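Local coordinates for protein Niban 2 (PDB 7CTP) that may suppress apoptosis and promote melanoma cell invasion, and belongs to the Niban family of PH-domain proteins, at residues Y222-M227 and S426-R431; N336-Y341 and D414-R419. One frame throughout, in Å; residues are numbered along the deposited sequence.

Interaction 1 (Y222-M227 and S426-R431); sequences YGTWEM and SVFKQR
The loop between helices 204-218 and 232-252 meets the first turns of helix 422-455 here, with T224 and E226 of the loop meeting V427 and S426 of the helix. T224 and V427 point at each other and touch tip to tip, methyl against methyl, CG2 of T224 lying 3.5 Å from CG2 of V427. The T224 methyl is put there by its first torsion, which sets CG2 anti to the backbone N and leaves OG1 beside that N, where it comes obliquely to within 4.3 Å of CE2 in the F428 ring. The same V427 methyl also packs on the loop backbone, 3.8 Å from the carbonyl O of W225. Its other methyl, CG1, lies over the centre of the R431 guanidinium, 3.7 Å above the plane, one turn along the helix.

One polar bond accompanies this apolar contact. The hydroxyl OG of S426 donates to OE1 of E226 at 3.0 Å, arriving from above the carboxylate, 54° out of its plane. The same oxygen forms a salt bridge with K122 of the PH domain, so OE1 is shared between a helix hydroxyl and a lysine.

W225 turns the other way, packing on helix 232-252 and making a cation-pi contact with R216 of helix 204-218, while F428 leans on helix 464-511; the contact thus lies among these three helices, with strand 122-124 reached through E226.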
ATOM      1  N   TYR A 222     -10.971  -8.524 -11.974  1.00 27.34           N
ATOM      2  CA  TYR A 222     -11.558  -8.586 -10.645  1.00 28.25           C
ATOM      3  C   TYR A 222     -10.521  -9.081  -9.650  1.00 30.78           C
ATOM      4  O   TYR A 222      -9.704  -9.947  -9.975  1.00 39.37           O
ATOM      5  CB  TYR A 222     -12.778  -9.522 -10.629  1.00 31.26           C
ATOM      6  CG  TYR A 222     -14.042  -8.961 -11.243  1.00 28.92           C
ATOM      7  CD1 TYR A 222     -14.970  -8.279 -10.467  1.00 28.62           C
ATOM      8  CD2 TYR A 222     -14.318  -9.129 -12.597  1.00 38.80           C
ATOM      9  CE1 TYR A 222     -16.134  -7.772 -11.024  1.00 37.08           C
ATOM     10  CE2 TYR A 222     -15.472  -8.627 -13.161  1.00 39.99           C
ATOM     11  CZ  TYR A 222     -16.378  -7.948 -12.373  1.00 44.58           C
ATOM     12  OH  TYR A 222     -17.534  -7.444 -12.935  1.00 51.36           O
ATOM     13  N   GLY A 223     -10.558  -8.539  -8.443  1.00 25.29           N
ATOM     14  CA  GLY A 223      -9.720  -9.021  -7.367  1.00 28.32           C
ATOM     15  C   GLY A 223      -8.577  -8.071  -7.051  1.00 33.33           C
ATOM     16  O   GLY A 223      -8.284  -7.117  -7.777  1.00 28.68           O
ATOM     17  N   THR A 224      -7.935  -8.373  -5.926  1.00 31.55           N
ATOM     18  CA  THR A 224      -6.824  -7.577  -5.420  1.00 31.97           C
ATOM     19  C   THR A 224      -5.742  -7.397  -6.477  1.00 29.14           C
ATOM     20  O   THR A 224      -5.318  -8.358  -7.126  1.00 28.33           O
ATOM     21  CB  THR A 224      -6.244  -8.245  -4.174  1.00 36.13           C
ATOM     22  OG1 THR A 224      -7.230  -8.231  -3.136  1.00 41.15           O
ATOM     23  CG2 THR A 224      -5.011  -7.512  -3.689  1.00 35.91           C
ATOM     24  N   TRP A 225      -5.305  -6.152  -6.649  1.00 27.75           N
ATOM     25  CA  TRP A 225      -4.337  -5.776  -7.678  1.00 25.87           C
ATOM     26  C   TRP A 225      -3.014  -5.447  -7.009  1.00 22.35           C
ATOM     27  O   TRP A 225      -2.944  -4.522  -6.192  1.00 23.93           O
ATOM     28  CB  TRP A 225      -4.848  -4.581  -8.478  1.00 24.22           C
ATOM     29  CG  TRP A 225      -3.977  -4.146  -9.609  1.00 26.36           C
ATOM     30  CD1 TRP A 225      -3.219  -4.933 -10.418  1.00 25.02           C
ATOM     31  CD2 TRP A 225      -3.811  -2.805 -10.075  1.00 24.73           C
ATOM     32  NE1 TRP A 225      -2.571  -4.156 -11.369  1.00 24.94           N
ATOM     33  CE2 TRP A 225      -2.932  -2.846 -11.177  1.00 26.94           C
ATOM     34  CE3 TRP A 225      -4.326  -1.571  -9.666  1.00 22.91           C
ATOM     35  CZ2 TRP A 225      -2.548  -1.700 -11.868  1.00 19.72           C
ATOM     36  CZ3 TRP A 225      -3.947  -0.438 -10.350  1.00 23.62           C
ATOM     37  CH2 TRP A 225      -3.059  -0.511 -11.444  1.00 20.19           C
ATOM     38  N   GLU A 226      -1.970  -6.203  -7.359  1.00 24.59           N
ATOM     39  CA  GLU A 226      -0.679  -6.054  -6.694  1.00 29.14           C
ATOM     40  C   GLU A 226      -0.089  -4.664  -6.897  1.00 24.18           C
ATOM     41  O   GLU A 226       0.687  -4.186  -6.063  1.00 26.92           O
ATOM     42  CB  GLU A 226       0.285  -7.128  -7.206  1.00 34.62           C
ATOM     43  CG  GLU A 226       1.666  -7.114  -6.565  1.00 46.20           C
ATOM     44  CD  GLU A 226       2.273  -8.504  -6.446  1.00 50.72           C
ATOM     45  OE1 GLU A 226       3.274  -8.649  -5.712  1.00 56.62           O
ATOM     46  OE2 GLU A 226       1.756  -9.444  -7.092  1.00 52.42           O
ATOM     47  N   MET A 227      -0.445  -3.997  -7.986  1.00 25.53           N
ATOM     48  CA  MET A 227       0.168  -2.724  -8.320  1.00 23.94           C
ATOM     49  C   MET A 227      -0.653  -1.535  -7.846  1.00 26.86           C
ATOM     50  O   MET A 227      -0.385  -0.401  -8.255  1.00 21.39           O
ATOM     51  CB  MET A 227       0.425  -2.650  -9.823  1.00 23.22           C
ATOM     52  CG  MET A 227       1.457  -3.677 -10.317  1.00 24.60           C
ATOM     53  SD  MET A 227       2.978  -3.786  -9.349  1.00 29.26           S
ATOM     54  CE  MET A 227       3.722  -2.177  -9.637  1.00 22.53           C
ATOM     55  N   SER A 426       0.636 -10.721  -1.290  1.00 31.47           N
ATOM     56  CA  SER A 426       1.558  -9.588  -1.310  1.00 37.13           C
ATOM     57  C   SER A 426       0.933  -8.349  -0.677  1.00 36.96           C
ATOM     58  O   SER A 426       1.532  -7.713   0.204  1.00 36.36           O
ATOM     59  CB  SER A 426       1.987  -9.294  -2.746  1.00 47.15           C
ATOM     60  OG  SER A 426       2.819  -8.153  -2.791  1.00 44.55           O
ATOM     61  N   VAL A 427      -0.266  -7.978  -1.129  1.00 28.79           N
ATOM     62  CA  VAL A 427      -0.904  -6.759  -0.637  1.00 29.01           C
ATOM     63  C   VAL A 427      -1.139  -6.845   0.868  1.00 30.03           C
ATOM     64  O   VAL A 427      -0.909  -5.879   1.609  1.00 29.77           O
ATOM     65  CB  VAL A 427      -2.213  -6.508  -1.406  1.00 33.14           C
ATOM     66  CG1 VAL A 427      -3.067  -5.477  -0.685  1.00 33.72           C
ATOM     67  CG2 VAL A 427      -1.891  -6.053  -2.835  1.00 31.98           C
ATOM     68  N   PHE A 428      -1.570  -8.006   1.348  1.00 31.90           N
ATOM     69  CA  PHE A 428      -1.960  -8.091   2.749  1.00 30.57           C
ATOM     70  C   PHE A 428      -0.761  -8.224   3.676  1.00 31.24           C
ATOM     71  O   PHE A 428      -0.843  -7.824   4.841  1.00 33.07           O
ATOM     72  CB  PHE A 428      -2.978  -9.218   2.913  1.00 34.47           C
ATOM     73  CG  PHE A 428      -4.327  -8.852   2.360  1.00 34.05           C
ATOM     74  CD1 PHE A 428      -4.922  -7.651   2.737  1.00 53.23           C
ATOM     75  CD2 PHE A 428      -4.969  -9.648   1.437  1.00 46.78           C
ATOM     76  CE1 PHE A 428      -6.155  -7.279   2.219  1.00 50.39           C
ATOM     77  CE2 PHE A 428      -6.195  -9.278   0.915  1.00 41.41           C
ATOM     78  CZ  PHE A 428      -6.786  -8.099   1.306  1.00 38.59           C
ATOM     79  N   LYS A 429       0.374  -8.716   3.179  1.00 28.22           N
ATOM     80  CA  LYS A 429       1.602  -8.605   3.963  1.00 30.38           C
ATOM     81  C   LYS A 429       2.034  -7.156   4.113  1.00 29.13           C
ATOM     82  O   LYS A 429       2.432  -6.738   5.204  1.00 28.64           O
ATOM     83  CB  LYS A 429       2.723  -9.431   3.336  1.00 33.25           C
ATOM     84  CG  LYS A 429       2.411 -10.896   3.253  1.00 39.26           C
ATOM     85  CD  LYS A 429       3.476 -11.695   2.515  1.00 47.91           C
ATOM     86  CE  LYS A 429       4.761 -10.911   2.323  1.00 50.94           C
ATOM     87  NZ  LYS A 429       5.754 -11.711   1.549  1.00 69.81           N
ATOM     88  N   GLN A 430       1.951  -6.380   3.030  1.00 28.94           N
ATOM     89  CA  GLN A 430       2.319  -4.969   3.080  1.00 28.17           C
ATOM     90  C   GLN A 430       1.420  -4.209   4.047  1.00 31.36           C
ATOM     91  O   GLN A 430       1.902  -3.441   4.889  1.00 29.40           O
ATOM     92  CB  GLN A 430       2.259  -4.377   1.669  1.00 26.82           C
ATOM     93  CG  GLN A 430       1.993  -2.870   1.570  1.00 28.27           C
ATOM     94  CD  GLN A 430       3.270  -2.033   1.554  1.00 28.57           C
ATOM     95  OE1 GLN A 430       4.317  -2.463   1.048  1.00 32.86           O
ATOM     96  NE2 GLN A 430       3.176  -0.816   2.076  1.00 25.36           N
ATOM     97  N   ARG A 431       0.106  -4.437   3.963  1.00 27.82           N
ATOM     98  CA  ARG A 431      -0.818  -3.716   4.835  1.00 28.49           C
ATOM     99  C   ARG A 431      -0.623  -4.115   6.291  1.00 27.64           C
ATOM    100  O   ARG A 431      -0.614  -3.251   7.173  1.00 28.66           O
ATOM    101  CB  ARG A 431      -2.262  -3.954   4.400  1.00 31.37           C
ATOM    102  CG  ARG A 431      -2.549  -3.486   2.984  1.00 41.36           C
ATOM    103  CD  ARG A 431      -3.892  -2.793   2.857  1.00 55.05           C
ATOM    104  NE  ARG A 431      -4.146  -2.377   1.478  1.00 56.95           N
ATOM    105  CZ  ARG A 431      -5.198  -2.767   0.765  1.00 54.89           C
ATOM    106  NH1 ARG A 431      -5.351  -2.336  -0.485  1.00 47.76           N
ATOM    107  NH2 ARG A 431      -6.098  -3.585   1.304  1.00 39.01           N
TER

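Interaction 2 (N336-Y341 and D414-R419)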
ATOM      1  N   ASN A 336     -22.770 -21.564  -1.069  1.00 24.85           N
ATOM      2  CA  ASN A 336     -22.131 -22.696  -1.722  1.00 23.18           C
ATOM      3  C   ASN A 336     -20.650 -22.486  -1.983  1.00 33.49           C
ATOM      4  O   ASN A 336     -19.889 -23.461  -1.982  1.00 29.18           O
ATOM      5  CB  ASN A 336     -22.830 -23.001  -3.047  1.00 24.38           C
ATOM      6  CG  ASN A 336     -24.254 -23.468  -2.853  1.00 31.94           C
ATOM      7  OD1 ASN A 336     -24.727 -23.554  -1.719  1.00 31.59           O
ATOM      8  ND2 ASN A 336     -24.950 -23.752  -3.955  1.00 28.08           N
ATOM      9  N   HIS A 337     -20.215 -21.243  -2.189  1.00 27.22           N
ATOM     10  CA  HIS A 337     -18.896 -20.995  -2.751  1.00 29.07           C
ATOM     11  C   HIS A 337     -18.024 -20.042  -1.948  1.00 30.01           C
ATOM     12  O   HIS A 337     -16.845 -19.893  -2.292  1.00 30.10           O
ATOM     13  CB  HIS A 337     -19.035 -20.465  -4.191  1.00 25.50           C
ATOM     14  CG  HIS A 337     -19.807 -21.378  -5.090  1.00 30.40           C
ATOM     15  ND1 HIS A 337     -19.338 -22.621  -5.463  1.00 34.32           N
ATOM     16  CD2 HIS A 337     -21.025 -21.248  -5.664  1.00 28.13           C
ATOM     17  CE1 HIS A 337     -20.231 -23.212  -6.238  1.00 36.55           C
ATOM     18  NE2 HIS A 337     -21.266 -22.404  -6.373  1.00 30.73           N
ATOM     19  N   VAL A 338     -18.545 -19.403  -0.901  1.00 27.26           N
ATOM     20  CA  VAL A 338     -17.754 -18.473  -0.098  1.00 29.65           C
ATOM     21  C   VAL A 338     -17.729 -18.928   1.352  1.00 27.48           C
ATOM     22  O   VAL A 338     -16.658 -19.131   1.932  1.00 29.40           O
ATOM     23  CB  VAL A 338     -18.301 -17.034  -0.179  1.00 28.55           C
ATOM     24  CG1 VAL A 338     -17.381 -16.092   0.598  1.00 29.94           C
ATOM     25  CG2 VAL A 338     -18.445 -16.586  -1.612  1.00 26.47           C
ATOM     26  N   GLN A 339     -18.915 -19.042   1.949  1.00 25.69           N
ATOM     27  CA  GLN A 339     -19.032 -19.422   3.355  1.00 28.71           C
ATOM     28  C   GLN A 339     -18.168 -20.618   3.747  1.00 31.60           C
ATOM     29  O   GLN A 339     -17.545 -20.557   4.821  1.00 33.98           O
ATOM     30  CB  GLN A 339     -20.509 -19.686   3.682  1.00 34.79           C
ATOM     31  CG  GLN A 339     -20.826 -19.755   5.166  1.00 41.53           C
ATOM     32  CD  GLN A 339     -20.396 -21.061   5.809  1.00 60.01           C
ATOM     33  OE1 GLN A 339     -20.631 -22.147   5.267  1.00 56.91           O
ATOM     34  NE2 GLN A 339     -19.738 -20.960   6.964  1.00 60.60           N
ATOM     35  N   PRO A 340     -18.066 -21.698   2.959  1.00 34.87           N
ATOM     36  CA  PRO A 340     -17.259 -22.846   3.407  1.00 32.65           C
ATOM     37  C   PRO A 340     -15.794 -22.531   3.587  1.00 42.56           C
ATOM     38  O   PRO A 340     -15.108 -23.244   4.329  1.00 40.03           O
ATOM     39  CB  PRO A 340     -17.456 -23.873   2.288  1.00 33.47           C
ATOM     40  CG  PRO A 340     -18.744 -23.524   1.668  1.00 31.72           C
ATOM     41  CD  PRO A 340     -18.815 -22.027   1.730  1.00 30.09           C
ATOM     42  N   TYR A 341     -15.287 -21.497   2.927  1.00 34.49           N
ATOM     43  CA  TYR A 341     -13.855 -21.253   2.874  1.00 32.12           C
ATOM     44  C   TYR A 341     -13.408 -20.082   3.734  1.00 31.43           C
ATOM     45  O   TYR A 341     -12.200 -19.900   3.921  1.00 31.51           O
ATOM     46  CB  TYR A 341     -13.425 -21.036   1.421  1.00 32.53           C
ATOM     47  CG  TYR A 341     -13.896 -22.152   0.521  1.00 40.98           C
ATOM     48  CD1 TYR A 341     -13.229 -23.372   0.495  1.00 41.33           C
ATOM     49  CD2 TYR A 341     -15.026 -22.002  -0.273  1.00 35.86           C
ATOM     50  CE1 TYR A 341     -13.662 -24.404  -0.313  1.00 40.83           C
ATOM     51  CE2 TYR A 341     -15.470 -23.029  -1.088  1.00 41.67           C
ATOM     52  CZ  TYR A 341     -14.782 -24.229  -1.102  1.00 47.28           C
ATOM     53  OH  TYR A 341     -15.203 -25.265  -1.908  1.00 47.19           O
ATOM     54  N   ASP A 414      -5.046 -18.540  -0.074  1.00 47.62           N
ATOM     55  CA  ASP A 414      -5.745 -19.021  -1.256  1.00 53.58           C
ATOM     56  C   ASP A 414      -6.798 -18.007  -1.676  1.00 56.30           C
ATOM     57  O   ASP A 414      -7.336 -17.263  -0.851  1.00 46.33           O
ATOM     58  CB  ASP A 414      -6.431 -20.361  -0.988  1.00 51.04           C
ATOM     59  CG  ASP A 414      -5.507 -21.551  -1.164  1.00 58.50           C
ATOM     60  OD1 ASP A 414      -4.292 -21.362  -1.387  1.00 61.12           O
ATOM     61  OD2 ASP A 414      -6.013 -22.690  -1.081  1.00 59.66           O
ATOM     62  N   GLY A 415      -7.077 -17.964  -2.973  1.00 43.54           N
ATOM     63  CA  GLY A 415      -8.245 -17.271  -3.465  1.00 45.49           C
ATOM     64  C   GLY A 415      -9.453 -18.181  -3.377  1.00 65.23           C
ATOM     65  O   GLY A 415      -9.408 -19.280  -2.820  1.00 50.05           O
ATOM     66  N   LEU A 416     -10.560 -17.708  -3.943  1.00 50.40           N
ATOM     67  CA  LEU A 416     -11.792 -18.478  -3.907  1.00 45.06           C
ATOM     68  C   LEU A 416     -11.932 -19.420  -5.104  1.00 52.64           C
ATOM     69  O   LEU A 416     -13.026 -19.938  -5.356  1.00 49.91           O
ATOM     70  CB  LEU A 416     -12.987 -17.534  -3.792  1.00 42.95           C
ATOM     71  CG  LEU A 416     -13.213 -17.115  -2.341  1.00 33.52           C
ATOM     72  CD1 LEU A 416     -14.308 -16.070  -2.263  1.00 39.32           C
ATOM     73  CD2 LEU A 416     -13.561 -18.319  -1.474  1.00 31.88           C
ATOM     74  N   GLN A 417     -10.855 -19.639  -5.849  1.00 43.85           N
ATOM     75  CA  GLN A 417     -10.724 -20.825  -6.679  1.00 60.47           C
ATOM     76  C   GLN A 417      -9.941 -21.922  -5.962  1.00 60.14           C
ATOM     77  O   GLN A 417      -9.566 -22.920  -6.589  1.00 62.39           O
ATOM     78  CB  GLN A 417     -10.082 -20.467  -8.026  1.00 55.67           C
ATOM     79  CG  GLN A 417      -8.892 -19.509  -7.954  1.00 73.36           C
ATOM     80  CD  GLN A 417      -9.263 -18.039  -8.130  1.00 73.16           C
ATOM     81  OE1 GLN A 417     -10.058 -17.682  -9.002  1.00 79.84           O
ATOM     82  NE2 GLN A 417      -8.687 -17.180  -7.289  1.00 65.87           N
ATOM     83  N   GLN A 418      -9.724 -21.759  -4.648  1.00 51.79           N
ATOM     84  CA  GLN A 418      -8.980 -22.703  -3.798  1.00 58.65           C
ATOM     85  C   GLN A 418      -7.556 -22.913  -4.309  1.00 66.17           C
ATOM     86  O   GLN A 418      -7.041 -24.035  -4.345  1.00 47.52           O
ATOM     87  CB  GLN A 418      -9.718 -24.038  -3.653  1.00 62.30           C
ATOM     88  CG  GLN A 418     -10.950 -23.948  -2.753  1.00 49.40           C
ATOM     89  CD  GLN A 418     -12.102 -23.237  -3.434  1.00 59.51           C
ATOM     90  OE1 GLN A 418     -12.648 -23.733  -4.421  1.00 50.05           O
ATOM     91  NE2 GLN A 418     -12.468 -22.060  -2.923  1.00 48.32           N
ATOM     92  N   ARG A 419      -6.921 -21.810  -4.700  1.00 60.48           N
ATOM     93  CA  ARG A 419      -5.569 -21.793  -5.240  1.00 66.91           C
ATOM     94  C   ARG A 419      -4.830 -20.614  -4.629  1.00 59.31           C
ATOM     95  O   ARG A 419      -5.440 -19.574  -4.361  1.00 48.45           O
ATOM     96  CB  ARG A 419      -5.578 -21.660  -6.773  1.00 58.74           C
ATOM     97  CG  ARG A 419      -6.146 -22.852  -7.509  1.00 71.50           C
ATOM     98  CD  ARG A 419      -6.068 -22.648  -9.013  1.00 74.12           C
ATOM     99  NE  ARG A 419      -6.669 -23.745  -9.769  1.00 80.84           N
ATOM    100  CZ  ARG A 419      -6.828 -23.750 -11.092  1.00 87.47           C
ATOM    101  NH1 ARG A 419      -7.382 -24.797 -11.686  1.00 85.74           N
ATOM    102  NH2 ARG A 419      -6.436 -22.712 -11.819  1.00 88.64           N
TER
HETATM  103  O   HOH W   1     -15.192 -21.203  -4.164  1.00 38.09           O
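The backbones come together where helix 260-337 ends and a type I beta turn from G415 to Q418 faces it, V338 and L416 being the closest pair at 7.1 Å between their CA atoms. V338 is the first residue to leave helical angles, and the turn is closed by the bond from Q418 N to G415 O.

The amide of Q418 lies flat on the Y341 ring. Its NE2 sits 3.4 Å above the ring plane, over the centre, and the two planes are only 12° apart, so this is a stacked amide-aromatic contact, although the side chains as a whole cross at about a right angle. The chain of Q418 is bent at chi2 (74°), which places CD beside the ring, while CG lies 3.7 Å from Y341 CE1. The opposite face of the ring is met near its rim by CB of P340.

L416 packs beside the stack. Its CD2 touches CB of Y341 at 4.0 Å and the carbonyl O of H337 at 3.7 Å, while CD1 meets CG1 of V338. V338 and L416 also pack on helix 464-511, at S499 and L503 and at F502 respectively.

No direct hydrogen bond joins the segments; a water does so instead, donating to H337 O and to L416 O, both at 2.8 Å, and accepting from Q418 NE2. The stacked amide is thereby tied to both backbones. The arrangement is a water-bridged junction between a helix C-terminus and a beta turn, in the helical part of the protein.

Overall arrangement
Following the chain from the N terminus, the PH domain and helix 204-218 lead into 222-227, which is met by 426-431, some 200 residues later, in interaction 1. Within that span, helix 260-337 runs out to 336-341, and helices 342-378, 384-391 and 402-405 bring the chain back to 414-419, closing interaction 2. The smaller loop therefore lies wholly within the larger one. The two contacts do not touch: their centres are about 17 Å apart and their nearest atoms about 8 Å. Both border helix 464-511. Interaction 1 ties the loop after helix 204-218 to the start of helix 422-455, and interaction 2 ties the end of helix 260-337 to the loop leading into that helix.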